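Local structure of Sodium/sialic acid symporter SiaT (Proteus mirabilis, 5NV9) at residues Q185-L189 against A334-A339. The protein uses the sodium gradient to drive uptake of the sialic acid N-acetylneuraminic acid across the inner membrane, moving two sodium ions with each substrate. Coordinates in Å, arbitrary orientation, origin at the centre of the assembly. Numbering follows the deposited sequence.
Sequences QGLLL and AAIFAA. With NA (sodium ion), chain B.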
# COMPACT_ATOMS: atom_id res chain seq x y z
N GLN A 185 -2.02 12.74 -7.16
CA GLN A 185 -1.84 11.43 -7.78
C GLN A 185 -3.03 10.57 -7.51
O GLN A 185 -3.42 9.83 -8.38
CB GLN A 185 -0.57 10.74 -7.31
CG GLN A 185 0.68 11.49 -7.74
CD GLN A 185 1.86 11.16 -6.92
OE1 GLN A 185 1.75 10.82 -5.72
NE2 GLN A 185 3.04 11.14 -7.60
N GLY A 186 -3.60 10.70 -6.31
CA GLY A 186 -4.80 9.97 -5.92
C GLY A 186 -6.02 10.28 -6.79
O GLY A 186 -6.82 9.39 -7.17
N LEU A 187 -6.16 11.55 -7.09
CA LEU A 187 -7.30 11.99 -7.86
C LEU A 187 -7.03 11.71 -9.33
O LEU A 187 -7.94 11.43 -10.05
CB LEU A 187 -7.62 13.45 -7.58
CG LEU A 187 -7.95 13.70 -6.13
CD1 LEU A 187 -8.04 15.18 -5.86
CD2 LEU A 187 -9.26 13.03 -5.72
N LEU A 188 -5.78 11.76 -9.75
CA LEU A 188 -5.41 11.45 -11.12
C LEU A 188 -5.63 9.98 -11.47
O LEU A 188 -6.16 9.68 -12.50
CB LEU A 188 -3.92 11.86 -11.37
CG LEU A 188 -3.36 11.59 -12.77
CD1 LEU A 188 -4.21 12.35 -13.82
CD2 LEU A 188 -1.90 12.01 -12.91
N LEU A 189 -5.21 9.05 -10.62
CA LEU A 189 -5.44 7.65 -10.87
C LEU A 189 -6.93 7.32 -10.81
O LEU A 189 -7.39 6.48 -11.56
CB LEU A 189 -4.60 6.75 -9.95
CG LEU A 189 -4.99 6.69 -8.49
CD1 LEU A 189 -6.18 5.70 -8.31
CD2 LEU A 189 -3.85 6.31 -7.59
N ALA A 334 0.51 8.78 -17.16
CA ALA A 334 0.83 9.59 -16.01
C ALA A 334 0.07 9.07 -14.78
O ALA A 334 0.62 9.12 -13.68
CB ALA A 334 0.54 11.04 -16.26
N ALA A 335 -1.20 8.61 -14.96
CA ALA A 335 -2.00 8.07 -13.85
C ALA A 335 -1.46 6.73 -13.26
O ALA A 335 -1.56 6.48 -12.09
CB ALA A 335 -3.46 7.90 -14.28
N ILE A 336 -0.86 5.90 -14.09
CA ILE A 336 -0.14 4.71 -13.66
C ILE A 336 1.14 5.10 -12.92
O ILE A 336 1.43 4.57 -11.87
CB ILE A 336 0.19 3.79 -14.86
CG1 ILE A 336 -1.11 3.21 -15.45
CG2 ILE A 336 1.19 2.72 -14.48
CD1 ILE A 336 -0.90 2.43 -16.75
N PHE A 337 1.91 6.01 -13.47
CA PHE A 337 2.97 6.63 -12.69
C PHE A 337 2.42 7.16 -11.34
O PHE A 337 3.06 6.97 -10.31
CB PHE A 337 3.63 7.76 -13.42
CG PHE A 337 4.75 7.35 -14.34
CD1 PHE A 337 4.50 6.59 -15.49
CD2 PHE A 337 6.05 7.81 -14.11
CE1 PHE A 337 5.52 6.27 -16.36
CE2 PHE A 337 7.08 7.50 -14.99
CZ PHE A 337 6.82 6.75 -16.12
N ALA A 338 1.31 7.86 -11.37
CA ALA A 338 0.82 8.45 -10.12
C ALA A 338 0.43 7.35 -9.08
O ALA A 338 0.63 7.56 -7.87
CB ALA A 338 -0.35 9.37 -10.36
N ALA A 339 -0.13 6.21 -9.54
CA ALA A 339 -0.42 5.06 -8.63
C ALA A 339 0.86 4.49 -7.99
O ALA A 339 0.91 4.21 -6.78
CB ALA A 339 -1.21 3.97 -9.33
NA NA B . -0.21 4.69 -4.85
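Two transmembrane helices of the LeuT fold, 155-203 and 328-361, cross here; the axes of 185-189 and 334-339 approach to 8.2 Å, with 133° between their N-to-C directions. Alanines on the 334-339 side let the backbones come close: CA of Q185 sits 4.6 Å from CA of A338, and CA of L189 lies equally near that of A335. The touch is van der Waals throughout. CB of Q185 rests on CB of A338 at 3.4 Å. L188 spreads over the alanine face, its CD2 4.0 Å from CB of A338 and its CG 4.0 Å from CB of A335. L189 reaches further along, placing CD2 3.9 Å from CB of A339. Backbone takes part as well, with CB of A335 3.7 Å from O of L188 and CB of L189 3.7 Å from O of A335.

Q185 NE2 finds its hydrogen-bond partners outside the two segments, the hydroxyls of Y17 and Y169. O of A339 binds sodium at 2.3 Å in the Na2 site, completed by A56, L59, S342 and S343. A second sodium, held by D182, S342, S345 and S346, bridges the same helices beside Q185. Across these segments, however, the contact has no hydrogen bond, and leucine–alanine packing runs right up to the residue whose carbonyl binds the Na2 ion.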